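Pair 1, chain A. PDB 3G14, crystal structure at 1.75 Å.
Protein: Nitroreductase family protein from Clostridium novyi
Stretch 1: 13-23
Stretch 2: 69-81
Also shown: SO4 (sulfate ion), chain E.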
# COMPACT_ATOMS: atom_id res chain seq x y z
N SER A 13 -1.69 -14.66 -3.85
CA SER A 13 -0.94 -14.56 -5.09
C SER A 13 -1.38 -15.68 -6.04
O SER A 13 -1.31 -16.85 -5.70
CB SER A 13 0.57 -14.64 -4.84
OG SER A 13 0.94 -13.60 -4.00
N ILE A 14 -1.87 -15.30 -7.20
CA ILE A 14 -2.42 -16.25 -8.13
C ILE A 14 -1.53 -16.25 -9.36
O ILE A 14 -1.06 -15.19 -9.83
CB ILE A 14 -3.89 -15.90 -8.52
CG1 ILE A 14 -4.83 -16.02 -7.29
CG2 ILE A 14 -4.36 -16.79 -9.67
CD1 ILE A 14 -4.93 -17.40 -6.71
N LYS A 15 -1.23 -17.45 -9.84
CA LYS A 15 -0.32 -17.63 -10.97
C LYS A 15 -0.98 -18.31 -12.13
O LYS A 15 -0.39 -18.37 -13.21
CB LYS A 15 0.93 -18.43 -10.56
CG LYS A 15 1.74 -17.75 -9.48
CD LYS A 15 2.55 -16.62 -10.03
CE LYS A 15 3.47 -16.07 -8.94
NZ LYS A 15 4.06 -14.77 -9.34
N LYS A 16 -2.20 -18.82 -11.91
CA LYS A 16 -2.90 -19.60 -12.90
C LYS A 16 -4.29 -19.04 -13.08
O LYS A 16 -5.03 -18.87 -12.10
CB LYS A 16 -2.92 -21.07 -12.50
CG LYS A 16 -1.52 -21.67 -12.69
CD LYS A 16 -1.41 -23.08 -12.19
CE LYS A 16 -0.06 -23.69 -12.61
NZ LYS A 16 0.28 -23.49 -14.08
N PHE A 17 -4.60 -18.74 -14.33
CA PHE A 17 -5.75 -17.94 -14.73
C PHE A 17 -6.51 -18.57 -15.88
O PHE A 17 -5.93 -19.22 -16.75
CB PHE A 17 -5.29 -16.56 -15.19
CG PHE A 17 -4.74 -15.73 -14.09
CD1 PHE A 17 -5.58 -15.04 -13.25
CD2 PHE A 17 -3.38 -15.63 -13.90
CE1 PHE A 17 -5.10 -14.28 -12.25
CE2 PHE A 17 -2.88 -14.88 -12.90
CZ PHE A 17 -3.70 -14.20 -12.06
N GLU A 18 -7.82 -18.33 -15.88
CA GLU A 18 -8.67 -18.68 -17.00
C GLU A 18 -8.42 -17.60 -18.05
O GLU A 18 -7.90 -16.54 -17.72
CB GLU A 18 -10.15 -18.70 -16.59
CG GLU A 18 -10.51 -19.48 -15.31
CD GLU A 18 -10.46 -21.01 -15.47
OE1 GLU A 18 -9.86 -21.52 -16.46
OE2 GLU A 18 -11.03 -21.70 -14.58
N GLN A 19 -8.77 -17.87 -19.30
CA GLN A 19 -8.65 -16.84 -20.35
C GLN A 19 -9.87 -15.89 -20.39
O GLN A 19 -9.86 -14.90 -21.12
CB GLN A 19 -8.36 -17.46 -21.73
CG GLN A 19 -9.15 -18.71 -22.09
CD GLN A 19 -8.84 -19.25 -23.50
OE1 GLN A 19 -7.84 -18.87 -24.13
NE2 GLN A 19 -9.70 -20.15 -23.99
N THR A 20 -10.90 -16.19 -19.60
CA THR A 20 -12.08 -15.34 -19.45
C THR A 20 -11.75 -13.85 -19.48
O THR A 20 -10.93 -13.38 -18.71
CB THR A 20 -12.77 -15.61 -18.11
OG1 THR A 20 -13.01 -17.00 -17.99
CG2 THR A 20 -14.09 -14.82 -17.97
N ALA A 21 -12.42 -13.11 -20.35
CA ALA A 21 -12.22 -11.66 -20.44
C ALA A 21 -12.66 -10.90 -19.16
O ALA A 21 -13.66 -11.24 -18.53
CB ALA A 21 -12.97 -11.11 -21.63
N ILE A 22 -11.94 -9.84 -18.87
CA ILE A 22 -12.23 -8.95 -17.74
C ILE A 22 -13.44 -8.13 -18.09
O ILE A 22 -13.55 -7.68 -19.22
CB ILE A 22 -11.05 -7.99 -17.46
CG1 ILE A 22 -9.76 -8.78 -17.17
CG2 ILE A 22 -11.40 -6.97 -16.35
CD1 ILE A 22 -9.81 -9.66 -15.96
N ASP A 23 -14.36 -7.94 -17.14
CA ASP A 23 -15.52 -7.07 -17.37
C ASP A 23 -15.09 -5.62 -17.26
O ASP A 23 -14.53 -5.22 -16.23
CB ASP A 23 -16.62 -7.38 -16.35
CG ASP A 23 -17.33 -8.71 -16.62
OD1 ASP A 23 -17.41 -9.13 -17.80
OD2 ASP A 23 -17.85 -9.32 -15.65
N SER A 69 9.75 -19.47 -13.53
CA SER A 69 8.95 -18.85 -14.60
C SER A 69 7.47 -18.57 -14.26
O SER A 69 6.73 -18.09 -15.11
CB SER A 69 9.05 -19.73 -15.86
OG SER A 69 8.50 -20.99 -15.56
N ALA A 70 7.05 -18.77 -13.01
CA ALA A 70 5.64 -18.70 -12.64
C ALA A 70 5.04 -17.30 -12.91
O ALA A 70 3.94 -17.17 -13.47
CB ALA A 70 5.43 -19.14 -11.18
N ALA A 71 5.78 -16.25 -12.53
CA ALA A 71 5.31 -14.87 -12.75
C ALA A 71 5.19 -14.54 -14.25
O ALA A 71 4.19 -13.98 -14.71
CB ALA A 71 6.27 -13.84 -12.01
N SER A 72 6.22 -14.90 -15.02
CA SER A 72 6.25 -14.67 -16.47
C SER A 72 5.05 -15.36 -17.07
O SER A 72 4.33 -14.74 -17.87
CB SER A 72 7.53 -15.24 -17.08
OG SER A 72 8.64 -14.40 -16.78
N GLU A 73 4.78 -16.60 -16.65
CA GLU A 73 3.64 -17.36 -17.21
C GLU A 73 2.30 -16.76 -16.82
O GLU A 73 1.38 -16.76 -17.66
CB GLU A 73 3.71 -18.83 -16.82
CG GLU A 73 4.93 -19.48 -17.44
CD GLU A 73 5.25 -20.82 -16.90
OE1 GLU A 73 4.42 -21.39 -16.15
OE2 GLU A 73 6.33 -21.33 -17.30
N ALA A 74 2.21 -16.18 -15.60
CA ALA A 74 0.97 -15.52 -15.14
C ALA A 74 0.63 -14.32 -16.08
O ALA A 74 -0.52 -14.12 -16.50
CB ALA A 74 1.10 -15.03 -13.67
N VAL A 75 1.65 -13.58 -16.47
CA VAL A 75 1.49 -12.47 -17.40
C VAL A 75 1.12 -12.97 -18.81
O VAL A 75 0.28 -12.37 -19.49
CB VAL A 75 2.78 -11.58 -17.48
CG1 VAL A 75 2.68 -10.60 -18.69
CG2 VAL A 75 3.00 -10.77 -16.12
N LEU A 76 1.72 -14.08 -19.25
CA LEU A 76 1.39 -14.63 -20.57
C LEU A 76 -0.05 -15.12 -20.62
O LEU A 76 -0.73 -14.97 -21.64
CB LEU A 76 2.31 -15.77 -20.96
CG LEU A 76 3.79 -15.46 -21.24
CD1 LEU A 76 4.57 -16.80 -21.39
CD2 LEU A 76 3.92 -14.60 -22.49
N ASN A 77 -0.47 -15.74 -19.55
CA ASN A 77 -1.66 -16.58 -19.55
C ASN A 77 -2.88 -15.94 -18.93
O ASN A 77 -3.87 -16.61 -18.77
CB ASN A 77 -1.35 -17.93 -18.88
CG ASN A 77 -0.27 -18.70 -19.63
OD1 ASN A 77 -0.16 -18.60 -20.86
ND2 ASN A 77 0.51 -19.49 -18.90
N SER A 78 -2.82 -14.66 -18.59
CA SER A 78 -3.98 -13.90 -18.10
C SER A 78 -4.50 -12.92 -19.17
O SER A 78 -3.75 -12.53 -20.04
CB SER A 78 -3.63 -13.10 -16.85
OG SER A 78 -2.45 -12.32 -17.03
N PRO A 79 -5.77 -12.49 -19.07
CA PRO A 79 -6.26 -11.54 -20.13
C PRO A 79 -5.56 -10.18 -20.19
O PRO A 79 -5.47 -9.59 -21.26
CB PRO A 79 -7.77 -11.41 -19.86
CG PRO A 79 -7.92 -11.78 -18.40
CD PRO A 79 -6.84 -12.84 -18.12
N MSE A 80 -5.10 -9.66 -19.04
CA MSE A 80 -4.36 -8.42 -19.01
C MSE A 80 -3.41 -8.33 -17.83
O MSE A 80 -3.42 -9.16 -16.91
CB MSE A 80 -5.34 -7.23 -18.98
CG MSE A 80 -6.14 -7.17 -17.76
SE MSE A 80 -7.43 -5.68 -17.65
CE MSE A 80 -8.31 -5.90 -19.25
N THR A 81 -2.54 -7.33 -17.91
CA THR A 81 -1.62 -6.97 -16.84
C THR A 81 -1.75 -5.47 -16.57
O THR A 81 -1.93 -4.68 -17.49
CB THR A 81 -0.16 -7.37 -17.24
OG1 THR A 81 -0.02 -8.79 -17.15
CG2 THR A 81 0.88 -6.67 -16.37
S SO4 E . 0.24 -14.76 -0.61
O1 SO4 E . 1.53 -15.39 -0.39
O2 SO4 E . -0.47 -14.53 0.66
O3 SO4 E . -0.62 -15.64 -1.41
O4 SO4 E . 0.46 -13.47 -1.26
O HOH W 1 0.04 -19.67 -16.05
O HOH W 2 2.02 -19.27 -13.74

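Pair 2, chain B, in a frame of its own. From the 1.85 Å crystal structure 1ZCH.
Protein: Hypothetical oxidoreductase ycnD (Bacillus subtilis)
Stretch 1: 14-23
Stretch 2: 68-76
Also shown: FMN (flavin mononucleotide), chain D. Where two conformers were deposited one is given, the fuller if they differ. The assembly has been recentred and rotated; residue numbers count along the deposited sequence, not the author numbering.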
# COMPACT_ATOMS: atom_id res chain seq x y z
N ILE B 14 -17.99 3.93 -1.31
CA ILE B 14 -19.39 3.67 -1.66
C ILE B 14 -19.80 2.32 -1.07
O ILE B 14 -19.08 1.33 -1.22
CB ILE B 14 -19.58 3.63 -3.20
CG1 ILE B 14 -19.16 4.97 -3.81
CG2 ILE B 14 -21.02 3.30 -3.55
CD1 ILE B 14 -19.93 6.17 -3.28
N ARG B 15 -20.95 2.29 -0.39
CA ARG B 15 -21.44 1.04 0.21
C ARG B 15 -22.87 0.70 -0.21
O ARG B 15 -23.50 -0.18 0.38
CB ARG B 15 -21.34 1.11 1.73
CG ARG B 15 -19.92 1.22 2.25
CD ARG B 15 -19.86 1.11 3.77
NE ARG B 15 -18.49 1.23 4.26
CZ ARG B 15 -17.84 2.39 4.41
NH1 ARG B 15 -18.44 3.53 4.11
NH2 ARG B 15 -16.59 2.39 4.85
N SER B 16 -23.36 1.41 -1.21
CA SER B 16 -24.70 1.18 -1.76
C SER B 16 -24.51 1.09 -3.27
O SER B 16 -24.12 2.07 -3.91
CB SER B 16 -25.63 2.35 -1.42
OG SER B 16 -26.92 2.13 -1.98
N TYR B 17 -24.78 -0.09 -3.82
CA TYR B 17 -24.60 -0.34 -5.25
C TYR B 17 -25.85 -0.79 -5.99
O TYR B 17 -26.77 -1.36 -5.39
CB TYR B 17 -23.52 -1.40 -5.44
CG TYR B 17 -22.15 -0.99 -4.95
CD1 TYR B 17 -21.27 -0.30 -5.79
CD2 TYR B 17 -21.74 -1.27 -3.65
CE1 TYR B 17 -20.02 0.10 -5.34
CE2 TYR B 17 -20.48 -0.87 -3.19
CZ TYR B 17 -19.63 -0.19 -4.04
OH TYR B 17 -18.38 0.19 -3.61
N THR B 18 -25.88 -0.54 -7.29
CA THR B 18 -26.99 -0.96 -8.14
C THR B 18 -26.62 -2.37 -8.60
O THR B 18 -25.56 -2.89 -8.23
CB THR B 18 -27.16 -0.06 -9.38
OG1 THR B 18 -26.06 -0.27 -10.27
CG2 THR B 18 -27.21 1.40 -8.97
N ASP B 19 -27.46 -2.97 -9.43
CA ASP B 19 -27.21 -4.32 -9.93
C ASP B 19 -26.54 -4.28 -11.30
O ASP B 19 -26.33 -5.32 -11.92
CB ASP B 19 -28.52 -5.10 -10.01
CG ASP B 19 -29.48 -4.51 -11.03
OD1 ASP B 19 -29.66 -3.28 -11.04
OD2 ASP B 19 -30.05 -5.29 -11.82
N GLU B 20 -26.19 -3.08 -11.76
CA GLU B 20 -25.55 -2.91 -13.06
C GLU B 20 -24.21 -3.64 -13.07
O GLU B 20 -23.41 -3.51 -12.15
CB GLU B 20 -25.32 -1.42 -13.34
CG GLU B 20 -25.10 -1.08 -14.81
CD GLU B 20 -24.64 0.36 -15.03
OE1 GLU B 20 -25.06 1.25 -14.26
OE2 GLU B 20 -23.85 0.60 -15.97
N PRO B 21 -23.94 -4.42 -14.13
CA PRO B 21 -22.67 -5.15 -14.21
C PRO B 21 -21.49 -4.23 -14.49
O PRO B 21 -21.65 -3.12 -14.99
CB PRO B 21 -22.92 -6.13 -15.35
CG PRO B 21 -23.80 -5.34 -16.26
CD PRO B 21 -24.79 -4.71 -15.30
N VAL B 22 -20.29 -4.70 -14.15
CA VAL B 22 -19.08 -3.94 -14.41
C VAL B 22 -18.47 -4.58 -15.65
O VAL B 22 -18.15 -5.77 -15.66
CB VAL B 22 -18.08 -4.04 -13.23
CG1 VAL B 22 -16.78 -3.33 -13.59
CG2 VAL B 22 -18.69 -3.41 -11.98
N ALA B 23 -18.34 -3.78 -16.71
CA ALA B 23 -17.79 -4.26 -17.97
C ALA B 23 -16.39 -4.85 -17.84
O ALA B 23 -15.53 -4.31 -17.13
CB ALA B 23 -17.78 -3.13 -19.00
N PRO B 68 -23.14 -6.41 3.63
CA PRO B 68 -24.07 -6.38 2.50
C PRO B 68 -23.60 -5.82 1.16
O PRO B 68 -24.04 -6.29 0.11
CB PRO B 68 -25.28 -5.63 3.07
CG PRO B 68 -24.67 -4.73 4.08
CD PRO B 68 -23.68 -5.64 4.76
N TRP B 69 -22.73 -4.82 1.19
CA TRP B 69 -22.25 -4.23 -0.06
C TRP B 69 -21.39 -5.20 -0.87
O TRP B 69 -21.28 -5.05 -2.09
CB TRP B 69 -21.49 -2.92 0.22
CG TRP B 69 -20.70 -2.91 1.49
CD1 TRP B 69 -19.39 -3.25 1.65
CD2 TRP B 69 -21.17 -2.51 2.78
NE1 TRP B 69 -19.01 -3.09 2.96
CE2 TRP B 69 -20.08 -2.64 3.68
CE3 TRP B 69 -22.40 -2.05 3.27
CZ2 TRP B 69 -20.19 -2.32 5.04
CZ3 TRP B 69 -22.51 -1.74 4.63
CH2 TRP B 69 -21.41 -1.88 5.49
N ILE B 70 -20.79 -6.18 -0.21
CA ILE B 70 -19.98 -7.18 -0.90
C ILE B 70 -20.91 -8.06 -1.73
O ILE B 70 -20.64 -8.35 -2.90
CB ILE B 70 -19.20 -8.07 0.10
CG1 ILE B 70 -18.16 -7.23 0.84
CG2 ILE B 70 -18.52 -9.23 -0.64
CD1 ILE B 70 -17.39 -8.00 1.90
N ASP B 71 -22.02 -8.47 -1.12
CA ASP B 71 -23.02 -9.31 -1.79
C ASP B 71 -23.71 -8.52 -2.90
O ASP B 71 -23.97 -9.04 -3.99
CB ASP B 71 -24.05 -9.80 -0.78
CG ASP B 71 -25.07 -10.72 -1.40
OD1 ASP B 71 -24.69 -11.83 -1.83
OD2 ASP B 71 -26.26 -10.34 -1.46
N GLN B 72 -24.01 -7.26 -2.61
CA GLN B 72 -24.70 -6.38 -3.53
C GLN B 72 -23.92 -6.00 -4.79
O GLN B 72 -24.47 -6.02 -5.89
CB GLN B 72 -25.12 -5.11 -2.77
CG GLN B 72 -26.01 -4.16 -3.54
CD GLN B 72 -26.41 -2.95 -2.71
OE1 GLN B 72 -25.56 -2.16 -2.30
NE2 GLN B 72 -27.70 -2.81 -2.45
N ALA B 73 -22.64 -5.64 -4.63
CA ALA B 73 -21.82 -5.25 -5.78
C ALA B 73 -21.50 -6.46 -6.66
O ALA B 73 -21.35 -7.57 -6.16
CB ALA B 73 -20.53 -4.59 -5.31
N PRO B 74 -21.38 -6.25 -7.98
CA PRO B 74 -21.08 -7.33 -8.93
C PRO B 74 -19.64 -7.83 -8.93
O PRO B 74 -19.36 -8.94 -9.40
CB PRO B 74 -21.46 -6.70 -10.27
CG PRO B 74 -21.08 -5.28 -10.08
CD PRO B 74 -21.61 -4.98 -8.69
N VAL B 75 -18.73 -7.04 -8.38
CA VAL B 75 -17.33 -7.42 -8.36
C VAL B 75 -16.65 -7.31 -7.00
O VAL B 75 -16.81 -6.31 -6.29
CB VAL B 75 -16.52 -6.54 -9.35
CG1 VAL B 75 -15.03 -6.89 -9.27
CG2 VAL B 75 -17.04 -6.75 -10.77
N PHE B 76 -15.89 -8.34 -6.64
CA PHE B 76 -15.11 -8.35 -5.41
C PHE B 76 -13.69 -8.74 -5.79
O PHE B 76 -13.48 -9.83 -6.32
CB PHE B 76 -15.63 -9.36 -4.39
CG PHE B 76 -14.83 -9.38 -3.10
CD1 PHE B 76 -15.11 -8.48 -2.08
CD2 PHE B 76 -13.77 -10.27 -2.95
CE1 PHE B 76 -14.33 -8.46 -0.91
CE2 PHE B 76 -12.98 -10.26 -1.79
CZ PHE B 76 -13.26 -9.35 -0.77
N1 FMN D . -14.98 -0.24 4.96
C2 FMN D . -15.92 -1.17 5.25
O2 FMN D . -17.09 -0.93 5.20
N3 FMN D . -15.56 -2.51 5.64
C4 FMN D . -14.22 -2.92 5.72
O4 FMN D . -13.97 -4.06 6.05
C4A FMN D . -13.19 -1.92 5.39
N5 FMN D . -11.87 -2.26 5.46
C5A FMN D . -10.94 -1.35 4.98
C6 FMN D . -9.58 -1.79 4.88
C7 FMN D . -8.58 -0.97 4.35
C7M FMN D . -7.17 -1.50 4.20
C8 FMN D . -8.92 0.40 3.92
C8M FMN D . -7.89 1.32 3.30
C9 FMN D . -10.25 0.87 4.04
C9A FMN D . -11.28 0.01 4.56
N10 FMN D . -12.70 0.37 4.63
C10 FMN D . -13.64 -0.56 5.00
C1' FMN D . -13.12 1.76 4.25
C2' FMN D . -12.80 2.81 5.37
O2' FMN D . -13.80 2.70 6.39
C3' FMN D . -12.81 4.20 4.71
O3' FMN D . -11.75 4.24 3.73
C4' FMN D . -12.56 5.32 5.75
O4' FMN D . -13.62 5.38 6.71
C5' FMN D . -12.42 6.64 5.00
O5' FMN D . -13.79 7.03 4.36
P FMN D . -13.81 7.22 2.83
O1P FMN D . -13.17 8.47 2.48
O2P FMN D . -15.20 7.25 2.40
O3P FMN D . -13.12 6.12 2.17
O HOH W 3 -25.28 -2.67 0.28
O HOH W 4 -28.25 -0.19 -0.23

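A backbone arrangement can be held constant while the side chains that fill it change, and these two pairs illustrate the principle well. In each, an extended segment without regular secondary structure runs past the end of a helix and the turn that leads from it into a strand. Fourteen central residues superpose with an RMSD of 0.4 Å, and the buried areas are similar, 545 Å² in pair 1 and 504 Å² in pair 2.

One shared element is an aromatic ring beside the turn. F17(A) matches Y17(B), both with chi1 in the m well, and each ring receives a small side chain over one face: S78(A) CB lies 4.2 Å from the centroid of the F17(A) ring, and A73(B) CB lies 4.1 Å from that of Y17(B). S78(A) OG meanwhile donates to A74(A) O at 2.7 Å, within its own stretch. The tyrosine hydroxyl likewise stays within its stretch, Y17(B) OH making a weak bond to I14(B) O at 2.7 Å. Further along, a proline meets a branched aliphatic residue: I22(A) CG1 is 3.7 Å from P79(A) CG, and V22(B) CG2 is 3.6 Å from P74(B) CG. The residue after the proline, the first of the strand, adds to this apolar cluster: the selenomethionine M80(A) in pair 1 and V75(B) in pair 2.

The solutions diverge at the helix. A74(A) matches W69(B), and K15(A) matches R15(B). In pair 1 K15(A) CD lies 4.2 Å from A74(A) CB, and the lysine chain also runs past A70(A) and A71(A). At the matched position in pair 2 the indole of W69(B) offers a broad face: R15(B) CD sits 3.6 Å from the centroid of its six-membered ring, almost on the ring normal. The guanidinium reaches on to the flavin, where R15(B) NE donates to FMN O2 at 2.7 Å and R15(B) NH2 to FMN N1 at 3.1 Å.

Polar bridging differs too. N77(A) matches Q72(B), but only the glutamine bonds directly across the contact, accepting from Y17(B) N at its OE1, 2.7 Å away and nearly linear. Pair 1 has no direct hydrogen bond between its stretches and relies on water: water 1 donates to K15(A) O at 3.2 Å and accepts from N77(A) ND2 at 2.9 Å, while water 2 links K15(A) O to A70(A) O. Pair 2 also uses a water, which donates to R15(B) O and Q72(B) OE1. The apolar framework thus persists while its polar links are remade.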